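Local coordinates for protein angel homolog 2 (Homo sapiens, PDB 6RW0) that acts as a 2',3'-cyclic phosphatase of the CCR4/nocturin family and probably binds the 3'-untranslated regions of messenger RNA, at residues 68-76 against 353-361. Numbering follows the deposited sequence. Where two conformers were deposited one is given.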
ATOM      1  N   ASN A  68     -14.774 -13.774  -5.858  1.00 19.70           N
ATOM      2  CA  ASN A  68     -15.400 -13.206  -4.671  1.00 20.20           C
ATOM      3  C   ASN A  68     -16.671 -12.469  -5.041  1.00 19.19           C
ATOM      4  O   ASN A  68     -16.951 -11.375  -4.545  1.00 19.74           O
ATOM      5  CB  ASN A  68     -14.421 -12.287  -3.964  1.00 21.98           C
ATOM      6  CG  ASN A  68     -13.322 -13.047  -3.319  1.00 26.14           C
ATOM      7  OD1 ASN A  68     -13.535 -13.694  -2.302  1.00 27.26           O
ATOM      8  ND2 ASN A  68     -12.145 -13.034  -3.929  1.00 29.80           N
ATOM      9  N   SER A  69     -17.462 -13.080  -5.917  1.00 19.76           N
ATOM     10  CA  SER A  69     -18.605 -12.397  -6.505  1.00 21.06           C
ATOM     11  C   SER A  69     -19.617 -11.966  -5.459  1.00 20.84           C
ATOM     12  O   SER A  69     -20.372 -11.019  -5.704  1.00 21.45           O
ATOM     13  CB  SER A  69     -19.235 -13.288  -7.579  1.00 24.60           C
ATOM     14  OG  SER A  69     -19.842 -14.439  -7.030  1.00 26.91           O
ATOM     15  N   HIS A  70     -19.642 -12.621  -4.296  1.00 20.86           N
ATOM     16  CA  HIS A  70     -20.558 -12.235  -3.228  1.00 19.59           C
ATOM     17  C   HIS A  70     -20.279 -10.835  -2.687  1.00 19.34           C
ATOM     18  O   HIS A  70     -21.184 -10.219  -2.114  1.00 21.56           O
ATOM     19  CB  HIS A  70     -20.487 -13.267  -2.095  1.00 20.91           C
ATOM     20  CG  HIS A  70     -19.135 -13.363  -1.466  1.00 20.28           C
ATOM     21  ND1 HIS A  70     -18.040 -13.877  -2.131  1.00 20.99           N
ATOM     22  CD2 HIS A  70     -18.687 -12.974  -0.248  1.00 23.00           C
ATOM     23  CE1 HIS A  70     -16.980 -13.803  -1.345  1.00 23.64           C
ATOM     24  NE2 HIS A  70     -17.348 -13.269  -0.194  1.00 21.75           N
ATOM     25  N   LEU A  71     -19.058 -10.320  -2.845  1.00 18.32           N
ATOM     26  CA  LEU A  71     -18.723  -8.977  -2.392  1.00 18.39           C
ATOM     27  C   LEU A  71     -19.275  -7.908  -3.319  1.00 18.39           C
ATOM     28  O   LEU A  71     -19.325  -6.735  -2.925  1.00 18.17           O
ATOM     29  CB  LEU A  71     -17.206  -8.802  -2.346  1.00 18.46           C
ATOM     30  CG  LEU A  71     -16.472  -9.750  -1.405  1.00 19.49           C
ATOM     31  CD1 LEU A  71     -14.969  -9.527  -1.485  1.00 21.92           C
ATOM     32  CD2 LEU A  71     -16.947  -9.616   0.031  1.00 23.09           C
ATOM     33  N   TYR A  72     -19.677  -8.290  -4.538  1.00 18.24           N
ATOM     34  CA  TYR A  72     -20.036  -7.351  -5.605  1.00 19.66           C
ATOM     35  C   TYR A  72     -21.482  -7.510  -6.049  1.00 20.17           C
ATOM     36  O   TYR A  72     -21.849  -7.041  -7.137  1.00 20.78           O
ATOM     37  CB  TYR A  72     -19.048  -7.465  -6.776  1.00 19.89           C
ATOM     38  CG  TYR A  72     -17.638  -7.380  -6.259  1.00 18.85           C
ATOM     39  CD1 TYR A  72     -17.157  -6.197  -5.689  1.00 20.57           C
ATOM     40  CD2 TYR A  72     -16.811  -8.490  -6.245  1.00 18.84           C
ATOM     41  CE1 TYR A  72     -15.890  -6.123  -5.161  1.00 19.60           C
ATOM     42  CE2 TYR A  72     -15.550  -8.428  -5.725  1.00 18.10           C
ATOM     43  CZ  TYR A  72     -15.083  -7.249  -5.179  1.00 19.96           C
ATOM     44  OH  TYR A  72     -13.818  -7.227  -4.652  1.00 21.71           O
ATOM     45  N   ARG A  73     -22.228  -8.119  -5.158  1.00 21.80           N
ATOM     46  CA  ARG A  73     -23.723  -8.322  -5.505  0.52 24.26           C
ATOM     47  C   ARG A  73     -24.500  -6.998  -5.751  1.00 23.65           C
ATOM     48  O   ARG A  73     -25.509  -6.866  -6.522  1.00 26.03           O
ATOM     49  CB  ARG A  73     -24.425  -8.995  -4.323  0.52 29.38           C
ATOM     50  CG  ARG A  73     -24.286 -10.491  -4.198  0.52 36.01           C
ATOM     51  CD  ARG A  73     -25.034 -10.995  -2.937  0.52 38.74           C
ATOM     52  NE  ARG A  73     -24.757 -10.159  -1.765  0.52 40.17           N
ATOM     53  CZ  ARG A  73     -25.680  -9.614  -0.971  0.52 40.24           C
ATOM     54  NH1 ARG A  73     -26.974  -9.824  -1.183  0.52 40.39           N
ATOM     55  NH2 ARG A  73     -25.297  -8.860   0.053  0.52 39.17           N
ATOM     56  N   HIS A  74     -23.971  -5.924  -5.140  1.00 22.95           N
ATOM     57  CA  HIS A  74     -24.621  -4.626  -5.242  1.00 21.54           C
ATOM     58  C   HIS A  74     -24.387  -3.947  -6.582  1.00 20.86           C
ATOM     59  O   HIS A  74     -25.062  -2.956  -6.874  1.00 22.61           O
ATOM     60  CB  HIS A  74     -24.095  -3.727  -4.121  1.00 21.99           C
ATOM     61  CG  HIS A  74     -22.612  -3.515  -4.171  1.00 19.73           C
ATOM     62  ND1 HIS A  74     -21.705  -4.465  -3.751  1.00 19.76           N
ATOM     63  CD2 HIS A  74     -21.880  -2.461  -4.602  1.00 21.77           C
ATOM     64  CE1 HIS A  74     -20.479  -4.003  -3.917  1.00 19.31           C
ATOM     65  NE2 HIS A  74     -20.558  -2.788  -4.433  1.00 20.32           N
ATOM     66  N   CYS A  75     -23.468  -4.456  -7.395  1.00 19.89           N
ATOM     67  CA  CYS A  75     -23.064  -3.802  -8.632  1.00 19.50           C
ATOM     68  C   CYS A  75     -23.949  -4.222  -9.794  1.00 22.28           C
ATOM     69  O   CYS A  75     -24.337  -5.387  -9.905  1.00 24.97           O
ATOM     70  CB  CYS A  75     -21.635  -4.229  -8.960  1.00 19.36           C
ATOM     71  SG  CYS A  75     -20.477  -3.984  -7.637  1.00 20.64           S
ATOM     72  N   ARG A  76     -24.252  -3.272 -10.675  1.00 22.80           N
ATOM     73  CA  ARG A  76     -24.895  -3.635 -11.931  1.00 25.18           C
ATOM     74  C   ARG A  76     -23.963  -4.551 -12.712  1.00 23.32           C
ATOM     75  O   ARG A  76     -22.760  -4.293 -12.809  1.00 24.65           O
ATOM     76  CB  ARG A  76     -25.238  -2.381 -12.726  1.00 27.40           C
ATOM     77  CG  ARG A  76     -26.387  -1.611 -12.080  1.00 30.46           C
ATOM     78  CD  ARG A  76     -26.812  -0.371 -12.887  1.00 32.88           C
ATOM     79  NE  ARG A  76     -26.928  -0.743 -14.288  1.00 36.94           N
ATOM     80  CZ  ARG A  76     -26.068  -0.395 -15.237  1.00 34.02           C
ATOM     81  NH1 ARG A  76     -25.038   0.399 -14.974  1.00 32.26           N
ATOM     82  NH2 ARG A  76     -26.259  -0.834 -16.470  1.00 37.51           N
ATOM     83  N   THR A 353     -11.249   4.063   1.940  1.00 14.53           N
ATOM     84  CA  THR A 353     -10.539   3.819   0.686  1.00 14.93           C
ATOM     85  C   THR A 353     -11.068   2.602  -0.063  1.00 16.81           C
ATOM     86  O   THR A 353     -10.604   2.334  -1.177  1.00 17.18           O
ATOM     87  CB  THR A 353      -9.019   3.674   0.907  1.00 15.50           C
ATOM     88  OG1 THR A 353      -8.710   2.473   1.634  1.00 15.26           O
ATOM     89  CG2 THR A 353      -8.464   4.874   1.643  1.00 15.24           C
ATOM     90  N   THR A 354     -12.016   1.858   0.509  1.00 18.46           N
ATOM     91  CA  THR A 354     -12.617   0.683  -0.123  1.00 18.30           C
ATOM     92  C   THR A 354     -14.064   0.601   0.333  1.00 19.20           C
ATOM     93  O   THR A 354     -14.388   1.025   1.443  1.00 22.17           O
ATOM     94  CB  THR A 354     -11.808  -0.576   0.227  1.00 21.41           C
ATOM     95  OG1 THR A 354     -12.269  -1.688  -0.550  1.00 25.94           O
ATOM     96  CG2 THR A 354     -11.929  -0.943   1.695  1.00 23.36           C
ATOM     97  N   CYS A 355     -14.949   0.091  -0.535  1.00 19.64           N
ATOM     98  CA  CYS A 355     -16.379   0.059  -0.191  1.00 21.48           C
ATOM     99  C   CYS A 355     -17.121  -0.979  -1.036  1.00 24.98           C
ATOM    100  O   CYS A 355     -17.648  -0.658  -2.105  1.00 29.85           O
ATOM    101  CB  CYS A 355     -17.050   1.411  -0.348  1.00 25.21           C
ATOM    102  SG  CYS A 355     -18.822   1.454   0.151  1.00 29.36           S
ATOM    103  N   HIS A 356     -17.237  -2.194  -0.507  1.00 19.59           N
ATOM    104  CA  HIS A 356     -18.028  -3.222  -1.174  1.00 18.39           C
ATOM    105  C   HIS A 356     -19.098  -3.766  -0.236  1.00 18.77           C
ATOM    106  O   HIS A 356     -19.371  -3.160   0.805  1.00 20.59           O
ATOM    107  CB  HIS A 356     -17.143  -4.310  -1.794  1.00 18.65           C
ATOM    108  CG  HIS A 356     -16.257  -5.029  -0.829  1.00 18.66           C
ATOM    109  ND1 HIS A 356     -16.720  -5.596   0.337  1.00 20.95           N
ATOM    110  CD2 HIS A 356     -14.934  -5.319  -0.890  1.00 20.68           C
ATOM    111  CE1 HIS A 356     -15.719  -6.190   0.966  1.00 21.93           C
ATOM    112  NE2 HIS A 356     -14.624  -6.036   0.240  1.00 22.64           N
ATOM    113  N   SER A 357     -19.725  -4.877  -0.585  1.00 19.06           N
ATOM    114  CA  SER A 357     -20.900  -5.401   0.149  1.00 20.42           C
ATOM    115  C   SER A 357     -20.557  -5.714   1.606  1.00 21.00           C
ATOM    116  O   SER A 357     -21.459  -5.687   2.399  1.00 24.58           O
ATOM    117  CB  SER A 357     -21.492  -6.598  -0.541  1.00 22.14           C
ATOM    118  OG  SER A 357     -22.238  -6.217  -1.686  1.00 24.52           O
ATOM    119  N   ARG A 358     -19.318  -6.066   1.936  1.00 19.43           N
ATOM    120  CA  ARG A 358     -19.002  -6.466   3.324  1.00 20.95           C
ATOM    121  C   ARG A 358     -18.031  -5.521   4.031  1.00 22.17           C
ATOM    122  O   ARG A 358     -17.760  -5.777   5.185  1.00 27.17           O
ATOM    123  CB  ARG A 358     -18.459  -7.896   3.298  1.00 23.65           C
ATOM    124  CG  ARG A 358     -19.484  -8.911   2.816  1.00 27.32           C
ATOM    125  CD  ARG A 358     -19.034 -10.355   2.962  1.00 30.12           C
ATOM    126  NE  ARG A 358     -18.834 -10.746   4.345  1.00 35.02           N
ATOM    127  CZ  ARG A 358     -19.770 -11.271   5.118  1.00 40.84           C
ATOM    128  NH1 ARG A 358     -20.999 -11.437   4.667  1.00 41.15           N
ATOM    129  NH2 ARG A 358     -19.468 -11.622   6.350  1.00 44.23           N
ATOM    130  N   SER A 359     -17.515  -4.479   3.396  1.00 20.13           N
ATOM    131  CA  SER A 359     -16.492  -3.626   4.042  1.00 21.21           C
ATOM    132  C   SER A 359     -16.480  -2.196   3.499  1.00 21.09           C
ATOM    133  O   SER A 359     -16.523  -2.042   2.311  1.00 22.42           O
ATOM    134  CB  SER A 359     -15.129  -4.279   3.833  1.00 25.47           C
ATOM    135  OG  SER A 359     -14.132  -3.651   4.587  1.00 29.82           O
ATOM    136  N   ALA A 360     -16.367  -1.209   4.380  1.00 20.01           N
ATOM    137  CA  ALA A 360     -16.101   0.182   3.990  1.00 19.46           C
ATOM    138  C   ALA A 360     -15.183   0.801   5.044  1.00 18.91           C
ATOM    139  O   ALA A 360     -15.641   1.214   6.116  1.00 21.02           O
ATOM    140  CB  ALA A 360     -17.387   0.987   3.844  1.00 21.82           C
ATOM    141  N   ILE A 361     -13.890   0.877   4.729  1.00 17.13           N
ATOM    142  CA  ILE A 361     -12.844   1.225   5.684  1.00 16.40           C
ATOM    143  C   ILE A 361     -11.680   1.844   4.913  1.00 15.23           C
ATOM    144  O   ILE A 361     -11.606   1.769   3.682  1.00 16.29           O
ATOM    145  CB  ILE A 361     -12.352  -0.004   6.496  1.00 17.85           C
ATOM    146  CG1 ILE A 361     -11.977  -1.157   5.554  1.00 18.10           C
ATOM    147  CG2 ILE A 361     -13.381  -0.441   7.553  1.00 20.55           C
ATOM    148  CD1 ILE A 361     -11.442  -2.401   6.265  1.00 19.12           C
TER
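The H356 ring meets L71 over one face, where L71 CD1 makes a CH-pi contact 4.2 Å from the ring centroid. S359 O lies over the opposite face, offset toward the rim. At the edge, R358 N donates to H356 ND1 almost in the ring plane, 3.1 Å away. This bond, with the atoms on the two faces, helps hold the imidazole's rotation. H356 CG sits between its own backbone N and carbonyl carbon (chi1 59°), which turns the ring back over the hairpin loop and across L71. The H74 ring has C75 SG over one face. At its edge H74 ND1 and S357 OG share a hydrogen bond of 2.8 Å, and either may be the donor. The other nitrogen, NE2, bonds to L409 O, so both ring nitrogens have partners. The backbone adds S357 N to L71 O, at 3.0 Å and an N-H...O angle of 160°. The L71 side chain crosses that of R358 at about a right angle, with L71 CD2 3.7 Å from R358 CD. Y72 CE1 reaches H356 CB at 4.0 Å, while Y72 OH bonds to D417. With an alanine in place of H356, L71 CD1 would probably lose the ring face it packs on, and R358 N its imidazole acceptor. The 353-361 segment is a beta hairpin with a tight 356-359 turn. At its base the backbone N atoms of T353 and T354 both donate to I361 O, a classic beta bulge. The hairpin turn packs on the loop after helix 62-67, within the endonuclease/exonuclease/phosphatase fold. Y72's side chain lies about 5 Å from a bound magnesium ion, so this contact borders the metal site.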